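Local coordinates for geranyltranstransferase (IspA) (PDB 3LLW), which probably acts as a magnesium-dependent prenyltransferase of the farnesyl and geranylgeranyl diphosphate synthase family in isoprene biosynthesis, at residues Y12-C15 / E16-E19; Q73-Y76 / F77-A80; M199-V202 / A203-I206. One frame throughout, in Å; residues are numbered along the deposited sequence.

Contact 1 (Y12-C15 / E16-E19)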
ATOM      1  N   TYR A  12      20.511 -13.966  17.282  1.00 53.82           N
ATOM      2  CA  TYR A  12      21.351 -12.771  17.133  1.00 55.87           C
ATOM      3  C   TYR A  12      22.084 -12.737  15.792  1.00 54.69           C
ATOM      4  O   TYR A  12      22.298 -11.672  15.211  1.00 54.80           O
ATOM      5  CB  TYR A  12      22.370 -12.673  18.272  1.00 58.92           C
ATOM      6  CG  TYR A  12      21.818 -12.143  19.580  1.00 61.41           C
ATOM      7  CD1 TYR A  12      20.724 -11.275  19.604  1.00 56.54           C
ATOM      8  CD2 TYR A  12      22.410 -12.490  20.795  1.00 57.82           C
ATOM      9  CE1 TYR A  12      20.222 -10.782  20.801  1.00 57.04           C
ATOM     10  CE2 TYR A  12      21.920 -11.994  22.001  1.00 61.24           C
ATOM     11  CZ  TYR A  12      20.826 -11.138  21.995  1.00 63.72           C
ATOM     12  OH  TYR A  12      20.333 -10.642  23.182  1.00 68.43           O
ATOM     13  N   ASN A  13      22.454 -13.914  15.313  1.00 51.79           N
ATOM     14  CA  ASN A  13      23.159 -14.039  14.059  1.00 54.69           C
ATOM     15  C   ASN A  13      22.221 -13.835  12.858  1.00 56.18           C
ATOM     16  O   ASN A  13      22.630 -13.260  11.847  1.00 54.77           O
ATOM     17  CB  ASN A  13      23.878 -15.388  14.008  1.00 52.06           C
ATOM     18  CG  ASN A  13      24.725 -15.554  12.779  1.00 51.56           C
ATOM     19  OD1 ASN A  13      24.624 -16.568  12.086  1.00 53.95           O
ATOM     20  ND2 ASN A  13      25.561 -14.556  12.485  1.00 52.42           N
ATOM     21  N   GLU A  14      20.972 -14.293  12.979  1.00 52.37           N
ATOM     22  CA  GLU A  14      19.957 -14.031  11.953  1.00 54.12           C
ATOM     23  C   GLU A  14      19.607 -12.548  11.802  1.00 49.25           C
ATOM     24  O   GLU A  14      19.339 -12.086  10.701  1.00 54.94           O
ATOM     25  CB  GLU A  14      18.700 -14.864  12.182  1.00 51.08           C
ATOM     26  CG  GLU A  14      18.911 -16.341  11.865  1.00 64.84           C
ATOM     27  CD  GLU A  14      19.559 -16.560  10.496  1.00 71.44           C
ATOM     28  OE1 GLU A  14      19.035 -16.018   9.493  1.00 72.96           O
ATOM     29  OE2 GLU A  14      20.584 -17.277  10.421  1.00 68.54           O
ATOM     30  N   CYS A  15      19.638 -11.815  12.908  1.00 45.00           N
ATOM     31  CA  CYS A  15      19.453 -10.372  12.891  1.00 44.42           C
ATOM     32  C   CYS A  15      20.561  -9.657  12.134  1.00 48.73           C
ATOM     33  O   CYS A  15      20.298  -8.678  11.445  1.00 51.76           O
ATOM     34  CB  CYS A  15      19.341  -9.835  14.319  1.00 41.72           C
ATOM     35  SG  CYS A  15      17.851 -10.427  15.148  1.00 54.71           S
ATOM     36  N   GLU A  16      21.794 -10.147  12.273  1.00 53.64           N
ATOM     37  CA  GLU A  16      22.943  -9.597  11.550  1.00 55.81           C
ATOM     38  C   GLU A  16      22.863  -9.961  10.074  1.00 51.21           C
ATOM     39  O   GLU A  16      23.216  -9.158   9.216  1.00 45.17           O
ATOM     40  CB  GLU A  16      24.268 -10.094  12.150  1.00 59.00           C
ATOM     41  CG  GLU A  16      24.540  -9.594  13.565  1.00 66.51           C
ATOM     42  CD  GLU A  16      24.560  -8.070  13.661  1.00 84.82           C
ATOM     43  OE1 GLU A  16      25.460  -7.435  13.060  1.00 87.93           O
ATOM     44  OE2 GLU A  16      23.677  -7.506  14.344  1.00 90.23           O
ATOM     45  N   ARG A  17      22.383 -11.172   9.799  1.00 44.57           N
ATOM     46  CA  ARG A  17      22.197 -11.645   8.437  1.00 48.47           C
ATOM     47  C   ARG A  17      21.001 -10.977   7.751  1.00 51.95           C
ATOM     48  O   ARG A  17      20.994 -10.836   6.522  1.00 54.84           O
ATOM     49  CB  ARG A  17      22.020 -13.165   8.410  1.00 49.26           C
ATOM     50  CG  ARG A  17      23.291 -13.976   8.582  1.00 52.74           C
ATOM     51  CD  ARG A  17      22.940 -15.459   8.670  1.00 61.16           C
ATOM     52  NE  ARG A  17      24.123 -16.315   8.610  1.00 74.77           N
ATOM     53  CZ  ARG A  17      24.106 -17.646   8.534  1.00 79.58           C
ATOM     54  NH1 ARG A  17      22.953 -18.318   8.504  1.00 74.83           N
ATOM     55  NH2 ARG A  17      25.256 -18.310   8.490  1.00 74.70           N
ATOM     56  N   PHE A  18      19.983 -10.585   8.522  1.00 48.05           N
ATOM     57  CA  PHE A  18      18.887  -9.831   7.931  1.00 47.27           C
ATOM     58  C   PHE A  18      19.393  -8.459   7.497  1.00 44.43           C
ATOM     59  O   PHE A  18      19.020  -7.971   6.427  1.00 43.41           O
ATOM     60  CB  PHE A  18      17.678  -9.661   8.858  1.00 43.12           C
ATOM     61  CG  PHE A  18      16.737  -8.560   8.406  1.00 44.29           C
ATOM     62  CD1 PHE A  18      15.874  -8.766   7.328  1.00 37.20           C
ATOM     63  CD2 PHE A  18      16.767  -7.297   9.015  1.00 47.11           C
ATOM     64  CE1 PHE A  18      15.034  -7.756   6.887  1.00 33.39           C
ATOM     65  CE2 PHE A  18      15.929  -6.259   8.574  1.00 44.57           C
ATOM     66  CZ  PHE A  18      15.057  -6.489   7.516  1.00 44.26           C
ATOM     67  N   GLU A  19      20.232  -7.849   8.330  1.00 42.22           N
ATOM     68  CA  GLU A  19      20.746  -6.505   8.053  1.00 49.99           C
ATOM     69  C   GLU A  19      21.565  -6.474   6.758  1.00 54.13           C
ATOM     70  O   GLU A  19      21.531  -5.494   6.012  1.00 59.64           O
ATOM     71  CB  GLU A  19      21.533  -5.970   9.258  1.00 47.36           C
ATOM     72  CG  GLU A  19      22.281  -4.627   9.042  1.00 62.15           C
ATOM     73  CD  GLU A  19      21.373  -3.449   8.647  1.00 67.51           C
ATOM     74  OE1 GLU A  19      20.541  -3.011   9.470  1.00 67.65           O
ATOM     75  OE2 GLU A  19      21.513  -2.941   7.513  1.00 71.92           O
TER
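Arg17 lies back along its own helix, over the turn that carries Asn13 and Glu14. Its path starts beside the backbone. CB rests near the carbonyl oxygens of both residues. Arg17 CG then passes 3.4 Å from Asn13 O. That oxygen also accepts the helix bond from Arg17 N, with 2.9 Å between Arg17 N and Asn13 O. With chi1 at -77°, CG stands anti to the carbonyl carbon of Arg17, and the chain heads for the preceding turn. From CG to NE it is extended. Arg17 CD passes 3.5 Å from Glu14 OE2. Arg17 NE comes next and lies 3.5 Å from Asn13 OD1, which sits over one face of the guanidinium, toward its rim. The amide and guanidinium planes are 55° apart. At the tip, Arg17 NH1 meets Glu14 OE2 at 3.2 Å. This is a salt bridge with a weak hydrogen bond. The carboxylate and guanidinium planes are 84° apart, nearly perpendicular, and OE2 approaches the group obliquely.

The turn belongs to helix 6-23 of a mainly helical polyprenyl synthetase fold. Helices 51-63 and 73-94 pack against it. The other oxygen of Glu14, OE1, accepts hydrogen bonds from Gln73 and Tyr69. The buried carboxylate therefore has partners at both oxygens, and the three polar groups together probably stabilise its charge. Arg17 itself is exposed.

Backbone bonds carry the same turn. Phe18 N binds Glu14 O at 2.7 Å, and Glu19 N binds Cys15 O at 3.2 Å. The bond from Glu16 N to Tyr12 O is weak. Phe18 leaves the turn to pack on Pro53 and Leu57. Cys15 touches Lys54 of the same neighbouring helix. Glu19 turns away to a salt bridge with Arg50.

Contact 2 (Q73-Y76 / F77-A80)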
ATOM      1  N   GLN A  73      14.855 -19.019   4.645  1.00 54.10           N
ATOM      2  CA  GLN A  73      15.466 -17.838   5.253  1.00 54.08           C
ATOM      3  C   GLN A  73      15.265 -16.553   4.452  1.00 51.94           C
ATOM      4  O   GLN A  73      14.911 -15.515   5.017  1.00 56.53           O
ATOM      5  CB  GLN A  73      16.963 -18.069   5.464  1.00 48.55           C
ATOM      6  CG  GLN A  73      17.620 -17.000   6.306  1.00 59.17           C
ATOM      7  CD  GLN A  73      19.090 -16.821   6.003  1.00 61.54           C
ATOM      8  OE1 GLN A  73      19.489 -16.671   4.845  1.00 61.50           O
ATOM      9  NE2 GLN A  73      19.908 -16.818   7.049  1.00 58.02           N
ATOM     10  N   THR A  74      15.481 -16.615   3.144  1.00 53.10           N
ATOM     11  CA  THR A  74      15.396 -15.404   2.322  1.00 60.02           C
ATOM     12  C   THR A  74      13.948 -14.930   2.185  1.00 54.70           C
ATOM     13  O   THR A  74      13.692 -13.733   2.063  1.00 56.63           O
ATOM     14  CB  THR A  74      16.058 -15.570   0.940  1.00 64.03           C
ATOM     15  OG1 THR A  74      15.463 -16.677   0.254  1.00 76.66           O
ATOM     16  CG2 THR A  74      17.558 -15.802   1.084  1.00 68.23           C
ATOM     17  N   GLU A  75      13.018 -15.878   2.238  1.00 46.21           N
ATOM     18  CA  GLU A  75      11.602 -15.583   2.241  1.00 46.47           C
ATOM     19  C   GLU A  75      11.170 -14.881   3.529  1.00 48.39           C
ATOM     20  O   GLU A  75      10.357 -13.955   3.484  1.00 52.63           O
ATOM     21  CB  GLU A  75      10.789 -16.864   2.035  1.00 47.01           C
ATOM     22  CG  GLU A  75      11.206 -17.687   0.819  1.00 61.16           C
ATOM     23  CD  GLU A  75      11.377 -16.844  -0.442  1.00 71.09           C
ATOM     24  OE1 GLU A  75      12.464 -16.913  -1.062  1.00 77.56           O
ATOM     25  OE2 GLU A  75      10.436 -16.107  -0.807  1.00 61.79           O
ATOM     26  N   TYR A  76      11.715 -15.330   4.664  1.00 43.59           N
ATOM     27  CA  TYR A  76      11.477 -14.703   5.963  1.00 37.75           C
ATOM     28  C   TYR A  76      12.073 -13.280   6.013  1.00 42.08           C
ATOM     29  O   TYR A  76      11.508 -12.371   6.625  1.00 40.37           O
ATOM     30  CB  TYR A  76      12.064 -15.565   7.072  1.00 40.16           C
ATOM     31  CG  TYR A  76      11.417 -16.935   7.227  1.00 51.43           C
ATOM     32  CD1 TYR A  76      10.036 -17.089   7.136  1.00 49.25           C
ATOM     33  CD2 TYR A  76      12.189 -18.068   7.496  1.00 53.48           C
ATOM     34  CE1 TYR A  76       9.435 -18.338   7.295  1.00 57.62           C
ATOM     35  CE2 TYR A  76      11.601 -19.326   7.650  1.00 55.16           C
ATOM     36  CZ  TYR A  76      10.220 -19.446   7.549  1.00 56.66           C
ATOM     37  OH  TYR A  76       9.615 -20.668   7.698  1.00 62.77           O
ATOM     38  N   PHE A  77      13.208 -13.102   5.350  1.00 34.92           N
ATOM     39  CA  PHE A  77      13.851 -11.803   5.287  1.00 41.50           C
ATOM     40  C   PHE A  77      13.005 -10.835   4.446  1.00 41.07           C
ATOM     41  O   PHE A  77      12.838  -9.697   4.830  1.00 47.24           O
ATOM     42  CB  PHE A  77      15.268 -11.930   4.731  1.00 38.40           C
ATOM     43  CG  PHE A  77      16.280 -12.452   5.720  1.00 41.56           C
ATOM     44  CD1 PHE A  77      15.954 -12.649   7.060  1.00 40.25           C
ATOM     45  CD2 PHE A  77      17.591 -12.694   5.311  1.00 41.42           C
ATOM     46  CE1 PHE A  77      16.896 -13.117   7.963  1.00 43.52           C
ATOM     47  CE2 PHE A  77      18.550 -13.150   6.214  1.00 36.67           C
ATOM     48  CZ  PHE A  77      18.202 -13.361   7.542  1.00 46.90           C
ATOM     49  N   LYS A  78      12.448 -11.316   3.335  1.00 42.83           N
ATOM     50  CA  LYS A  78      11.506 -10.547   2.516  1.00 44.85           C
ATOM     51  C   LYS A  78      10.346  -9.996   3.349  1.00 45.74           C
ATOM     52  O   LYS A  78      10.090  -8.789   3.331  1.00 41.18           O
ATOM     53  CB  LYS A  78      10.954 -11.413   1.388  1.00 42.98           C
ATOM     54  CG  LYS A  78      11.856 -11.531   0.181  1.00 45.12           C
ATOM     55  CD  LYS A  78      11.278 -12.571  -0.755  1.00 58.59           C
ATOM     56  CE  LYS A  78      12.219 -12.917  -1.900  1.00 70.43           C
ATOM     57  NZ  LYS A  78      11.658 -14.047  -2.714  1.00 70.01           N
ATOM     58  N   ILE A  79       9.680 -10.885   4.093  1.00 33.94           N
ATOM     59  CA  ILE A  79       8.632 -10.511   5.036  1.00 34.41           C
ATOM     60  C   ILE A  79       9.070  -9.496   6.089  1.00 39.06           C
ATOM     61  O   ILE A  79       8.375  -8.501   6.338  1.00 43.94           O
ATOM     62  CB  ILE A  79       8.074 -11.747   5.741  1.00 38.43           C
ATOM     63  CG1 ILE A  79       7.471 -12.704   4.692  1.00 39.04           C
ATOM     64  CG2 ILE A  79       7.084 -11.323   6.813  1.00 37.29           C
ATOM     65  CD1 ILE A  79       7.134 -14.093   5.203  1.00 43.21           C
ATOM     66  N   ALA A  80      10.225  -9.743   6.698  1.00 38.65           N
ATOM     67  CA  ALA A  80      10.804  -8.822   7.665  1.00 38.06           C
ATOM     68  C   ALA A  80      11.076  -7.455   7.018  1.00 35.31           C
ATOM     69  O   ALA A  80      10.848  -6.416   7.641  1.00 38.08           O
ATOM     70  CB  ALA A  80      12.093  -9.407   8.236  1.00 38.88           C
TER
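Gln73 lies across the Phe77 ring, one helical turn on. Gln73 CG sits over one face, 4.1 Å from the centroid of the Phe77 ring, in a CH-pi contact offset toward the rim. The amide follows at a shallow tilt, its plane 22° from that of the ring. Gln73 CD is 3.7 Å from Phe77 CE2. The two side chains are skewed rather than aligned. Gln73 CG is anti to its own backbone N (chi1 -170°), and the chain is extended beyond it, which carries the amide over CE2 and CZ. The amide nitrogen is held by Glu14 of helix 6-23, and this should limit its rotation above the ring.

Glu75 and Lys78 are arranged differently. They run side by side and point the same way. The bend of Glu75 at chi2 brings its carboxylate alongside the extended Lys78 chain, up to the amine. Lys78 NZ forms a salt bridge with Glu75 OE2 at 3.1 Å, on the syn side and 17° out of the carboxylate plane. Its bond to Glu75 OE1 is weak. OE2 also accepts a bond from Leu139 N, so two donors share it.

Both pairs lie on the first turns of helix 73-94, a long helix of the mainly helical prenyltransferase fold. Phe77 faces helix 6-23 and meets the ring of Phe21. Tyr76 reaches the ring of Tyr69, while Ile79 and Ala80 press on Phe56 of helix 51-63. Regular backbone bonds join the turns. Phe77 N binds Gln73 O at 3.0 Å, and Ala80 N binds Tyr76 O at 2.9 Å.

Contact 3 (M199-V202 / A203-I206)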
ATOM      1  N   MET A 199       2.870 -11.565  13.052  1.00 37.89           N
ATOM      2  CA  MET A 199       3.321 -11.913  11.709  1.00 36.32           C
ATOM      3  C   MET A 199       4.449 -12.938  11.827  1.00 41.60           C
ATOM      4  O   MET A 199       4.600 -13.784  10.940  1.00 50.25           O
ATOM      5  CB  MET A 199       3.764 -10.684  10.883  1.00 39.02           C
ATOM      6  CG  MET A 199       2.637  -9.829  10.229  1.00 36.52           C
ATOM      7  SD  MET A 199       3.262  -8.171   9.688  1.00 28.03           S
ATOM      8  CE  MET A 199       3.969  -8.698   8.132  1.00 24.13           C
ATOM      9  N   GLY A 200       5.210 -12.879  12.928  1.00 36.42           N
ATOM     10  CA  GLY A 200       6.145 -13.965  13.293  1.00 37.38           C
ATOM     11  C   GLY A 200       5.473 -15.328  13.531  1.00 39.91           C
ATOM     12  O   GLY A 200       5.992 -16.367  13.091  1.00 43.11           O
ATOM     13  N   LEU A 201       4.338 -15.338  14.227  1.00 38.07           N
ATOM     14  CA  LEU A 201       3.601 -16.612  14.492  1.00 40.22           C
ATOM     15  C   LEU A 201       3.020 -17.190  13.202  1.00 40.81           C
ATOM     16  O   LEU A 201       3.289 -18.329  12.852  1.00 51.73           O
ATOM     17  CB  LEU A 201       2.495 -16.432  15.550  1.00 34.57           C
ATOM     18  CG  LEU A 201       1.618 -17.666  15.873  1.00 46.90           C
ATOM     19  CD1 LEU A 201       2.454 -18.867  16.330  1.00 40.04           C
ATOM     20  CD2 LEU A 201       0.589 -17.349  16.924  1.00 42.27           C
ATOM     21  N   VAL A 202       2.237 -16.374  12.504  1.00 46.82           N
ATOM     22  CA  VAL A 202       1.664 -16.702  11.203  1.00 40.03           C
ATOM     23  C   VAL A 202       2.701 -17.262  10.216  1.00 46.98           C
ATOM     24  O   VAL A 202       2.503 -18.360   9.669  1.00 47.25           O
ATOM     25  CB  VAL A 202       0.906 -15.465  10.624  1.00 40.46           C
ATOM     26  CG1 VAL A 202       0.589 -15.628   9.143  1.00 33.83           C
ATOM     27  CG2 VAL A 202      -0.371 -15.232  11.404  1.00 40.41           C
ATOM     28  N   ALA A 203       3.808 -16.534  10.025  1.00 43.50           N
ATOM     29  CA  ALA A 203       4.894 -16.972   9.126  1.00 45.39           C
ATOM     30  C   ALA A 203       5.562 -18.299   9.517  1.00 48.47           C
ATOM     31  O   ALA A 203       6.048 -19.012   8.647  1.00 46.97           O
ATOM     32  CB  ALA A 203       5.948 -15.885   8.973  1.00 42.19           C
ATOM     33  N   SER A 204       5.584 -18.626  10.811  1.00 50.10           N
ATOM     34  CA  SER A 204       6.163 -19.896  11.276  1.00 53.40           C
ATOM     35  C   SER A 204       5.337 -21.129  10.896  1.00 57.57           C
ATOM     36  O   SER A 204       5.859 -22.242  10.889  1.00 59.96           O
ATOM     37  CB  SER A 204       6.405 -19.877  12.785  1.00 48.00           C
ATOM     38  OG  SER A 204       5.193 -20.023  13.496  1.00 51.05           O
ATOM     39  N   GLY A 205       4.061 -20.925  10.583  1.00 59.77           N
ATOM     40  CA  GLY A 205       3.183 -22.016  10.166  1.00 66.66           C
ATOM     41  C   GLY A 205       2.447 -22.749  11.275  1.00 69.19           C
ATOM     42  O   GLY A 205       1.503 -23.491  10.997  1.00 73.98           O
ATOM     43  N   ILE A 206       2.865 -22.558  12.525  1.00 73.06           N
ATOM     44  CA  ILE A 206       2.208 -23.237  13.645  1.00 77.43           C
ATOM     45  C   ILE A 206       0.875 -22.549  13.958  1.00 79.49           C
ATOM     46  O   ILE A 206       0.745 -21.331  13.806  1.00 81.37           O
ATOM     47  CB  ILE A 206       3.138 -23.420  14.920  1.00 78.08           C
ATOM     48  CG1 ILE A 206       2.699 -22.555  16.107  1.00 77.15           C
ATOM     49  CG2 ILE A 206       4.628 -23.222  14.576  1.00 80.62           C
ATOM     50  CD1 ILE A 206       3.162 -23.070  17.455  1.00 79.46           C
TER
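The Leu201 peptide carbonyl is met in its plane by Ser204. The hydroxyl Ser204 OG gives its hydrogen to a lone pair of Leu201 O at 2.6 Å. Ser204 chi1 is 75°, which sets OG between its own backbone N and carbonyl carbon and turns it back to that oxygen. Ser204 N adds a weak bond to the same atom. Other donors come from above the carbonyl planes. Ala203 N meets Met199 O at 3.0 Å, 36° out of plane. Ser204 N meets Gly200 O at 3.2 Å.

These bonds lie where helix 178-204 runs out, in the helical polyprenyl synthetase fold. Gly205 is the first residue to leave helical angles. Its phi is positive, at 89°, where a side chain would jam against the preceding carbonyl. Gly205 N still reaches three residues back, to Val202 O at 3.1 Å.

Beyond the glycine, the chain brings Ile206 against Leu201. The two side chains cross at about a right angle, with Leu201 CD1 3.7 Å from Ile206 CG1. Leu201 also packs on Leu211, Phe212 and Leu215 of helix 209-236. Met199 reaches Leu148 and Ile151 of helix 142-156.

In the fold
The contacts follow one another along the chain. Contacts 1 and 2 lie within helices 6-23 and 73-94, and contact 3 runs off the end of helix 178-204. The centre of contact 2 is about 11 Å from that of contact 1 and 12 Å from that of contact 3. The centres of contacts 1 and 3 are about 18 Å apart, their nearest atoms about 11 Å. Contacts 1 and 2 meet through Glu14 and Gln73, and through Phe77 against Arg17 and Phe18. Tyr76 and Ile79 reach contact 3. Helix 51-63 packs against all three. Contact 2 starts the helix that ends at Asp94, a known magnesium ligand, although no metal is bound to this chain.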